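Long-range contacts in putidaredoxin reductase (Pseudomonas putida, PDB 1Q1R), which probably passes electrons from a reduced nicotinamide nucleotide through its bound FAD to putidaredoxin, which serves the cytochrome P450cam monooxygenase: residues 127-135 and 239-248; 40-48 and 60-68. One frame throughout, in Å; residues are numbered along the deposited sequence.

Contact 1: residues 127-135 and 239-248; sequences ANNFRYLRT and ADLVIAGIGL. With FAD (flavin-adenine dinucleotide), chain C.
Strands 130-132 and 241-244 run side by side in parallel, their axes 4.7 Å apart at the closest and turned 24° from each other, and Val-242 N to Asn-129 O, Arg-131 N to Val-242 O and Ala-244 N to Arg-131 O are the backbone bonds that join them. Where the strands part, a water takes over: it accepts from Leu-133 N and donates to Ala-244 O. At the other end the side chain of Asn-129 extends the pairing. Its ND2 donates to Asp-240 O (3.0 Å), reaching that oxygen from above the carbonyl plane, while the acceptor lies close to the plane of the Asn-129 amide; the same ND2 also serves Val-226 O. Phe-130, Val-242, Tyr-132 and Ala-244 share one face of the sheet. With CG opposite the backbone N (chi1 179°), the Phe-130 ring lies along the neighbouring strand, where CD1 meets Val-242 CG1 at 3.4 Å and CZ meets Ala-244 CB at 3.7 Å. Tyr-132 CE2 reaches the same methyl, Ala-244 CB, at 3.8 Å, so that two aromatic rings meet on one small methyl. Past the strands Arg-134 crosses Leu-248 at about a right angle; Leu-248 CD1 lies 3.7 Å above one face of the guanidinium, offset toward its rim. Arg-134 NH2 gives a bond of 3.0 Å to FAD O1A, near the guanidinium plane, and forms a salt bridge with Asp-284, so a phosphate and a carboxylate share this nitrogen. The parallel pairing, with strand 130-132 at the sheet edge and 241-244 next to 151-155, belongs to the second Rossmann-like domain of the glutathione reductase fold, here running out into the FAD site.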
# COMPACT_ATOMS: atom_id res chain seq x y z
N ALA A 127 -13.41 -9.59 -19.36
CA ALA A 127 -14.29 -8.48 -19.72
C ALA A 127 -13.60 -7.12 -19.53
O ALA A 127 -12.91 -6.91 -18.53
CB ALA A 127 -15.57 -8.54 -18.89
N ASN A 128 -13.80 -6.21 -20.48
CA ASN A 128 -13.17 -4.90 -20.39
C ASN A 128 -13.81 -4.04 -19.30
O ASN A 128 -13.28 -2.99 -18.94
CB ASN A 128 -13.23 -4.20 -21.75
CG ASN A 128 -14.62 -3.72 -22.10
OD1 ASN A 128 -15.61 -4.35 -21.76
ND2 ASN A 128 -14.70 -2.59 -22.80
N ASN A 129 -14.95 -4.50 -18.78
CA ASN A 129 -15.62 -3.75 -17.72
C ASN A 129 -15.51 -4.43 -16.35
O ASN A 129 -16.31 -4.19 -15.46
CB ASN A 129 -17.08 -3.47 -18.09
CG ASN A 129 -17.95 -4.70 -18.08
OD1 ASN A 129 -17.48 -5.81 -18.31
ND2 ASN A 129 -19.24 -4.49 -17.85
N PHE A 130 -14.50 -5.29 -16.21
CA PHE A 130 -14.20 -5.94 -14.95
C PHE A 130 -12.70 -5.71 -14.81
O PHE A 130 -11.92 -6.15 -15.66
CB PHE A 130 -14.44 -7.46 -14.98
CG PHE A 130 -14.10 -8.14 -13.68
CD1 PHE A 130 -15.06 -8.33 -12.69
CD2 PHE A 130 -12.78 -8.52 -13.41
CE1 PHE A 130 -14.73 -8.87 -11.45
CE2 PHE A 130 -12.44 -9.07 -12.16
CZ PHE A 130 -13.41 -9.25 -11.19
N ARG A 131 -12.28 -5.03 -13.75
CA ARG A 131 -10.87 -4.74 -13.56
C ARG A 131 -10.44 -4.73 -12.10
O ARG A 131 -11.25 -4.51 -11.21
CB ARG A 131 -10.52 -3.36 -14.14
CG ARG A 131 -10.31 -3.30 -15.65
CD ARG A 131 -8.87 -3.60 -16.01
NE ARG A 131 -8.64 -3.44 -17.44
CZ ARG A 131 -7.45 -3.49 -18.03
NH1 ARG A 131 -6.35 -3.71 -17.31
NH2 ARG A 131 -7.35 -3.32 -19.34
N TYR A 132 -9.15 -4.97 -11.90
CA TYR A 132 -8.52 -4.88 -10.59
C TYR A 132 -7.83 -3.52 -10.72
O TYR A 132 -7.74 -2.99 -11.83
CB TYR A 132 -7.47 -5.99 -10.40
CG TYR A 132 -8.07 -7.37 -10.33
CD1 TYR A 132 -8.28 -8.12 -11.49
CD2 TYR A 132 -8.47 -7.91 -9.11
CE1 TYR A 132 -8.89 -9.38 -11.43
CE2 TYR A 132 -9.07 -9.17 -9.04
CZ TYR A 132 -9.28 -9.89 -10.20
OH TYR A 132 -9.90 -11.12 -10.13
N LEU A 133 -7.34 -2.95 -9.63
CA LEU A 133 -6.67 -1.65 -9.73
C LEU A 133 -5.27 -1.66 -9.14
O LEU A 133 -5.10 -1.61 -7.93
CB LEU A 133 -7.51 -0.56 -9.06
CG LEU A 133 -6.89 0.85 -8.98
CD1 LEU A 133 -6.49 1.34 -10.37
CD2 LEU A 133 -7.90 1.80 -8.35
N ARG A 134 -4.27 -1.72 -10.01
CA ARG A 134 -2.88 -1.73 -9.56
C ARG A 134 -1.97 -1.04 -10.58
O ARG A 134 -1.04 -0.34 -10.20
CB ARG A 134 -2.41 -3.18 -9.34
CG ARG A 134 -1.54 -3.42 -8.09
CD ARG A 134 -0.26 -2.62 -8.12
NE ARG A 134 0.79 -3.12 -7.21
CZ ARG A 134 0.76 -3.04 -5.88
NH1 ARG A 134 -0.27 -2.50 -5.25
NH2 ARG A 134 1.80 -3.47 -5.18
N THR A 135 -2.25 -1.21 -11.87
CA THR A 135 -1.41 -0.61 -12.90
C THR A 135 -2.02 0.66 -13.51
O THR A 135 -3.20 0.94 -13.34
CB THR A 135 -1.16 -1.58 -14.07
OG1 THR A 135 -2.39 -1.78 -14.79
CG2 THR A 135 -0.66 -2.92 -13.54
N ALA A 239 -24.71 -4.33 -13.23
CA ALA A 239 -23.50 -3.52 -13.25
C ALA A 239 -22.99 -3.19 -14.64
O ALA A 239 -23.04 -4.02 -15.55
CB ALA A 239 -22.40 -4.24 -12.47
N ASP A 240 -22.49 -1.97 -14.80
CA ASP A 240 -21.92 -1.53 -16.06
C ASP A 240 -20.40 -1.63 -15.90
O ASP A 240 -19.66 -1.69 -16.88
CB ASP A 240 -22.30 -0.07 -16.36
CG ASP A 240 -23.78 0.10 -16.59
OD1 ASP A 240 -24.30 -0.57 -17.50
OD2 ASP A 240 -24.41 0.90 -15.87
N LEU A 241 -19.95 -1.66 -14.65
CA LEU A 241 -18.53 -1.73 -14.34
C LEU A 241 -18.32 -2.46 -13.02
O LEU A 241 -19.09 -2.28 -12.07
CB LEU A 241 -17.96 -0.32 -14.24
CG LEU A 241 -16.46 -0.14 -13.97
CD1 LEU A 241 -15.65 -0.70 -15.13
CD2 LEU A 241 -16.16 1.35 -13.78
N VAL A 242 -17.29 -3.29 -12.96
CA VAL A 242 -16.97 -4.03 -11.75
C VAL A 242 -15.49 -3.87 -11.46
O VAL A 242 -14.64 -4.13 -12.31
CB VAL A 242 -17.27 -5.55 -11.88
CG1 VAL A 242 -16.84 -6.28 -10.61
CG2 VAL A 242 -18.76 -5.77 -12.12
N ILE A 243 -15.18 -3.41 -10.25
CA ILE A 243 -13.80 -3.22 -9.84
C ILE A 243 -13.57 -4.10 -8.61
O ILE A 243 -14.27 -3.97 -7.61
CB ILE A 243 -13.53 -1.76 -9.49
CG1 ILE A 243 -13.70 -0.90 -10.75
CG2 ILE A 243 -12.12 -1.61 -8.90
CD1 ILE A 243 -13.73 0.59 -10.47
N ALA A 244 -12.61 -5.00 -8.71
CA ALA A 244 -12.32 -5.92 -7.62
C ALA A 244 -11.02 -5.60 -6.91
O ALA A 244 -10.01 -5.28 -7.54
CB ALA A 244 -12.30 -7.36 -8.15
N GLY A 245 -11.05 -5.71 -5.58
CA GLY A 245 -9.88 -5.45 -4.78
C GLY A 245 -10.01 -6.24 -3.48
O GLY A 245 -10.57 -5.74 -2.51
N ILE A 246 -9.50 -7.46 -3.48
CA ILE A 246 -9.58 -8.31 -2.30
C ILE A 246 -8.21 -8.61 -1.70
O ILE A 246 -7.99 -9.68 -1.15
CB ILE A 246 -10.28 -9.65 -2.62
CG1 ILE A 246 -9.51 -10.39 -3.72
CG2 ILE A 246 -11.71 -9.39 -3.05
CD1 ILE A 246 -10.02 -11.79 -3.98
N GLY A 247 -7.29 -7.65 -1.82
CA GLY A 247 -5.97 -7.86 -1.26
C GLY A 247 -4.87 -8.01 -2.29
O GLY A 247 -5.13 -8.09 -3.49
N LEU A 248 -3.64 -8.08 -1.80
CA LEU A 248 -2.47 -8.20 -2.65
C LEU A 248 -1.68 -9.46 -2.32
O LEU A 248 -1.63 -9.89 -1.17
CB LEU A 248 -1.57 -6.98 -2.43
CG LEU A 248 -0.43 -6.72 -3.42
CD1 LEU A 248 -1.02 -6.21 -4.72
CD2 LEU A 248 0.53 -5.69 -2.84
PA FAD C . 5.07 -2.33 -6.89
O1A FAD C . 4.15 -3.47 -7.10
O2A FAD C . 4.54 -0.95 -7.04
O5B FAD C . 6.34 -2.47 -7.85
C5B FAD C . 6.92 -3.75 -8.14
C4B FAD C . 7.23 -3.82 -9.65
O4B FAD C . 8.17 -4.92 -9.92
C3B FAD C . 5.96 -4.14 -10.45
O3B FAD C . 5.99 -3.41 -11.69
C2B FAD C . 6.10 -5.61 -10.73
O2B FAD C . 5.40 -5.96 -11.93
C1B FAD C . 7.59 -5.74 -10.96
N9A FAD C . 8.10 -7.14 -10.94
C8A FAD C . 7.75 -8.11 -10.08
N7A FAD C . 8.40 -9.23 -10.40
C5A FAD C . 9.17 -8.97 -11.46
C6A FAD C . 10.05 -9.73 -12.23
N6A FAD C . 10.25 -11.02 -11.94
N1A FAD C . 10.69 -9.16 -13.27
C2A FAD C . 10.49 -7.87 -13.58
N3A FAD C . 9.64 -7.12 -12.85
C4A FAD C . 8.98 -7.65 -11.80
N1 FAD C . 0.23 3.74 -0.13
C2 FAD C . 0.16 4.81 0.76
O2 FAD C . 1.00 4.92 1.65
N3 FAD C . -0.87 5.76 0.63
C4 FAD C . -1.82 5.63 -0.41
O4 FAD C . -2.69 6.49 -0.54
C4X FAD C . -1.75 4.55 -1.31
N5 FAD C . -2.63 4.45 -2.34
C5X FAD C . -2.55 3.46 -3.27
C6 FAD C . -3.46 3.40 -4.35
C7 FAD C . -3.36 2.39 -5.33
C7M FAD C . -4.39 2.33 -6.47
C8 FAD C . -2.33 1.42 -5.23
C8M FAD C . -2.17 0.32 -6.29
C9 FAD C . -1.42 1.48 -4.16
C9A FAD C . -1.52 2.49 -3.18
N10 FAD C . -0.60 2.57 -2.10
C10 FAD C . -0.72 3.61 -1.17
C1' FAD C . 0.48 1.54 -1.95
C2' FAD C . 1.82 2.10 -2.43
O2' FAD C . 1.64 2.70 -3.72
C3' FAD C . 2.88 0.99 -2.51
O3' FAD C . 2.97 0.33 -1.24
C4' FAD C . 4.25 1.57 -2.88
O4' FAD C . 4.16 2.23 -4.15
C5' FAD C . 5.34 0.49 -2.97
O5' FAD C . 5.18 -0.37 -4.11
P FAD C . 6.39 -1.36 -4.52
O1P FAD C . 7.34 -0.60 -5.35
O2P FAD C . 6.90 -1.99 -3.28
O3P FAD C . 5.67 -2.52 -5.39
O HOH W 1 -7.59 -4.28 -7.22

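Contact 2: residues 40-48 and 60-68. With FAD (flavin-adenine dinucleotide), chain C.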
# COMPACT_ATOMS: atom_id res chain seq x y z
N VAL A 40 5.62 1.07 -18.97
CA VAL A 40 5.49 2.49 -18.67
C VAL A 40 6.63 3.08 -17.84
O VAL A 40 7.38 2.37 -17.16
CB VAL A 40 4.19 2.77 -17.89
CG1 VAL A 40 2.99 2.20 -18.64
CG2 VAL A 40 4.29 2.17 -16.50
N ILE A 41 6.75 4.40 -17.90
CA ILE A 41 7.76 5.12 -17.12
C ILE A 41 7.31 5.02 -15.66
O ILE A 41 6.14 5.23 -15.35
CB ILE A 41 7.78 6.61 -17.54
CG1 ILE A 41 8.18 6.72 -19.02
CG2 ILE A 41 8.75 7.40 -16.66
CD1 ILE A 41 7.78 8.03 -19.66
N PRO A 42 8.24 4.68 -14.74
CA PRO A 42 7.87 4.56 -13.32
C PRO A 42 6.99 5.71 -12.84
O PRO A 42 7.29 6.88 -13.08
CB PRO A 42 9.22 4.50 -12.63
CG PRO A 42 10.04 3.68 -13.62
CD PRO A 42 9.66 4.33 -14.95
N HIS A 43 5.90 5.38 -12.16
CA HIS A 43 4.96 6.40 -11.69
C HIS A 43 4.40 6.12 -10.30
O HIS A 43 4.42 4.99 -9.83
CB HIS A 43 3.79 6.49 -12.66
CG HIS A 43 2.98 5.24 -12.72
ND1 HIS A 43 3.29 4.19 -13.56
CD2 HIS A 43 1.92 4.83 -11.98
CE1 HIS A 43 2.47 3.18 -13.32
NE2 HIS A 43 1.63 3.54 -12.37
N HIS A 44 3.86 7.17 -9.68
CA HIS A 44 3.24 7.07 -8.36
C HIS A 44 1.98 6.23 -8.48
O HIS A 44 1.34 6.20 -9.54
CB HIS A 44 2.84 8.46 -7.85
CG HIS A 44 4.00 9.38 -7.58
ND1 HIS A 44 4.76 9.28 -6.43
CD2 HIS A 44 4.52 10.39 -8.30
CE1 HIS A 44 5.71 10.21 -6.47
NE2 HIS A 44 5.59 10.89 -7.59
N LEU A 45 1.62 5.55 -7.40
CA LEU A 45 0.42 4.72 -7.38
C LEU A 45 -0.78 5.39 -6.69
O LEU A 45 -1.91 5.29 -7.17
CB LEU A 45 0.71 3.38 -6.68
CG LEU A 45 0.86 2.14 -7.55
CD1 LEU A 45 1.54 2.48 -8.86
CD2 LEU A 45 1.63 1.07 -6.77
N PRO A 46 -0.56 6.07 -5.55
CA PRO A 46 -1.66 6.73 -4.83
C PRO A 46 -2.66 7.53 -5.66
O PRO A 46 -3.86 7.47 -5.41
CB PRO A 46 -0.94 7.58 -3.80
CG PRO A 46 0.25 6.72 -3.46
CD PRO A 46 0.72 6.26 -4.83
N PRO A 47 -2.19 8.29 -6.66
CA PRO A 47 -3.12 9.08 -7.48
C PRO A 47 -4.11 8.22 -8.27
O PRO A 47 -5.16 8.70 -8.67
CB PRO A 47 -2.20 9.87 -8.41
CG PRO A 47 -0.93 10.00 -7.62
CD PRO A 47 -0.79 8.62 -7.01
N LEU A 48 -3.77 6.94 -8.47
CA LEU A 48 -4.62 6.04 -9.25
C LEU A 48 -5.99 5.71 -8.66
O LEU A 48 -6.84 5.14 -9.36
CB LEU A 48 -3.86 4.74 -9.57
CG LEU A 48 -2.52 4.92 -10.30
CD1 LEU A 48 -2.00 3.57 -10.74
CD2 LEU A 48 -2.68 5.84 -11.50
N GLU A 60 1.67 13.21 -16.90
CA GLU A 60 3.01 13.70 -16.64
C GLU A 60 3.28 13.84 -15.13
O GLU A 60 4.36 13.49 -14.65
CB GLU A 60 3.19 15.06 -17.33
CG GLU A 60 4.56 15.67 -17.23
CD GLU A 60 4.64 16.98 -18.00
OE1 GLU A 60 3.99 17.96 -17.59
OE2 GLU A 60 5.35 17.01 -19.03
N SER A 61 2.29 14.32 -14.39
CA SER A 61 2.44 14.50 -12.95
C SER A 61 2.65 13.18 -12.20
O SER A 61 3.11 13.17 -11.06
CB SER A 61 1.21 15.23 -12.38
OG SER A 61 0.06 14.42 -12.38
N LEU A 62 2.34 12.06 -12.85
CA LEU A 62 2.50 10.75 -12.22
C LEU A 62 3.93 10.21 -12.15
O LEU A 62 4.24 9.37 -11.31
CB LEU A 62 1.62 9.71 -12.92
CG LEU A 62 0.11 9.89 -12.96
CD1 LEU A 62 -0.50 8.74 -13.76
CD2 LEU A 62 -0.47 9.93 -11.55
N TYR A 63 4.81 10.68 -13.04
CA TYR A 63 6.19 10.19 -13.06
C TYR A 63 6.89 10.30 -11.70
O TYR A 63 6.82 11.35 -11.04
CB TYR A 63 7.02 10.98 -14.09
CG TYR A 63 6.54 10.90 -15.52
CD1 TYR A 63 6.95 11.84 -16.47
CD2 TYR A 63 5.68 9.88 -15.95
CE1 TYR A 63 6.52 11.78 -17.80
CE2 TYR A 63 5.24 9.81 -17.28
CZ TYR A 63 5.67 10.76 -18.20
OH TYR A 63 5.24 10.71 -19.51
N LEU A 64 7.55 9.23 -11.28
CA LEU A 64 8.28 9.23 -10.02
C LEU A 64 9.46 10.18 -10.21
O LEU A 64 9.79 10.97 -9.31
CB LEU A 64 8.80 7.82 -9.70
CG LEU A 64 7.76 6.75 -9.37
CD1 LEU A 64 8.47 5.46 -8.97
CD2 LEU A 64 6.86 7.23 -8.23
N ARG A 65 10.08 10.10 -11.38
CA ARG A 65 11.21 10.95 -11.77
C ARG A 65 11.06 11.21 -13.27
O ARG A 65 10.56 10.35 -13.99
CB ARG A 65 12.53 10.23 -11.55
CG ARG A 65 12.74 9.70 -10.16
CD ARG A 65 13.19 10.78 -9.20
NE ARG A 65 13.35 10.22 -7.86
CZ ARG A 65 14.25 10.63 -6.98
NH1 ARG A 65 15.10 11.61 -7.29
NH2 ARG A 65 14.32 10.04 -5.79
N THR A 66 11.48 12.39 -13.73
CA THR A 66 11.38 12.69 -15.16
C THR A 66 12.25 11.69 -15.91
O THR A 66 13.22 11.17 -15.35
CB THR A 66 11.88 14.11 -15.48
OG1 THR A 66 13.25 14.24 -15.08
CG2 THR A 66 11.04 15.15 -14.76
N PRO A 67 11.92 11.41 -17.18
CA PRO A 67 12.70 10.46 -17.98
C PRO A 67 14.19 10.81 -18.09
O PRO A 67 15.03 9.92 -18.13
CB PRO A 67 11.99 10.49 -19.33
CG PRO A 67 10.57 10.74 -18.94
CD PRO A 67 10.71 11.83 -17.90
N ASP A 68 14.50 12.10 -18.16
CA ASP A 68 15.89 12.53 -18.27
C ASP A 68 16.68 12.21 -17.01
O ASP A 68 17.89 11.95 -17.07
CB ASP A 68 15.98 14.04 -18.54
CG ASP A 68 15.43 14.42 -19.91
OD1 ASP A 68 15.74 13.72 -20.90
OD2 ASP A 68 14.70 15.43 -19.99
PA FAD C . 5.07 -2.33 -6.89
O1A FAD C . 4.15 -3.47 -7.10
O2A FAD C . 4.54 -0.95 -7.04
O5B FAD C . 6.34 -2.47 -7.85
C5B FAD C . 6.92 -3.75 -8.14
C4B FAD C . 7.23 -3.82 -9.65
O4B FAD C . 8.17 -4.92 -9.92
C3B FAD C . 5.96 -4.14 -10.45
O3B FAD C . 5.99 -3.41 -11.69
C2B FAD C . 6.10 -5.61 -10.73
O2B FAD C . 5.40 -5.96 -11.93
C1B FAD C . 7.59 -5.74 -10.96
N9A FAD C . 8.10 -7.14 -10.94
C8A FAD C . 7.75 -8.11 -10.08
N7A FAD C . 8.40 -9.23 -10.40
C5A FAD C . 9.17 -8.97 -11.46
C6A FAD C . 10.05 -9.73 -12.23
N6A FAD C . 10.25 -11.02 -11.94
N1A FAD C . 10.69 -9.16 -13.27
C2A FAD C . 10.49 -7.87 -13.58
N3A FAD C . 9.64 -7.12 -12.85
C4A FAD C . 8.98 -7.65 -11.80
N1 FAD C . 0.23 3.74 -0.13
C2 FAD C . 0.16 4.81 0.76
O2 FAD C . 1.00 4.92 1.65
N3 FAD C . -0.87 5.76 0.63
C4 FAD C . -1.82 5.63 -0.41
O4 FAD C . -2.69 6.49 -0.54
C4X FAD C . -1.75 4.55 -1.31
N5 FAD C . -2.63 4.45 -2.34
C5X FAD C . -2.55 3.46 -3.27
C6 FAD C . -3.46 3.40 -4.35
C7 FAD C . -3.36 2.39 -5.33
C7M FAD C . -4.39 2.33 -6.47
C8 FAD C . -2.33 1.42 -5.23
C8M FAD C . -2.17 0.32 -6.29
C9 FAD C . -1.42 1.48 -4.16
C9A FAD C . -1.52 2.49 -3.18
N10 FAD C . -0.60 2.57 -2.10
C10 FAD C . -0.72 3.61 -1.17
C1' FAD C . 0.48 1.54 -1.95
C2' FAD C . 1.82 2.10 -2.43
O2' FAD C . 1.64 2.70 -3.72
C3' FAD C . 2.88 0.99 -2.51
O3' FAD C . 2.97 0.33 -1.24
C4' FAD C . 4.25 1.57 -2.88
O4' FAD C . 4.16 2.23 -4.15
C5' FAD C . 5.34 0.49 -2.97
O5' FAD C . 5.18 -0.37 -4.11
P FAD C . 6.39 -1.36 -4.52
O1P FAD C . 7.34 -0.60 -5.35
O2P FAD C . 6.90 -1.99 -3.28
O3P FAD C . 5.67 -2.52 -5.39
O HOH W 2 9.89 7.89 -13.61
O HOH W 3 7.60 12.68 -8.23
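A leucine methyl sits squarely over an imidazole: Leu-64 CD2 is 3.5 Å from the centroid of the His-44 ring and 14° off its normal, a CH-pi contact over the face. At the rim of that ring a water in the ring plane, 2.8 Å from His-44 NE2, bonds to that nitrogen and donates to Leu-64 O. His-44 CG stands opposite its own carbonyl carbon (chi1 -66°), which swings the imidazole over Leu-64 CD2. With the imidazole gone, as in an alanine here, Leu-64 CD2 would probably lose the face it packs on, and the water its ring partner. The backbones meet in a single bridge at His-43 and Tyr-63. Its bonds differ: His-44 N lies in the carbonyl plane of Leu-62 O at 2.8 Å, whereas Leu-64 N approaches Pro-42 O from above the carbonyl plane, with an N-H...O angle of 171°. A second water donates to both Pro-42 O and Arg-65 O. Farther out, Ile-41 crosses Tyr-63 obliquely; CG2 lies over one ring face, 4.0 Å above its plane, and CD1 comes to 3.7 Å from Tyr-63 CZ. Pro-47 CB meets Leu-62 CD2 at 3.6 Å as the two side chains slide past each other in opposite directions. Beyond the bridge, Leu-45 and Pro-46 carry 40-48 onto the FAD, and Leu-64 and Pro-42 rest on helix 14-25, while Leu-62 and Leu-48 lean on Leu-136 of helix 136-144; the paired loops thus touch both helices, after strand 31-35 and leading into helix 67-72.

How the contacts relate
Along the chain both segments of contact 2 come before those of contact 1, and the centres of the two contacts lie about 22 Å apart. Contact 1 belongs to the parallel sheet running from 130-132 to 207-209, whereas contact 2 joins loops that follow strand 31-35 of the other parallel sheet. Helix 136-144, directly after 127-135, receives side chains from both, and the contacts also touch: Leu-133 CD2 lies 3.6 Å from Leu-48 O. Both meet the FAD, contact 1 at a phosphate oxygen and the methyl end of the flavin, contact 2 along the ring system and ribityl chain. Loops from the two parallel-sheet units thus meet at the FAD, consistent with a glutathione reductase fold.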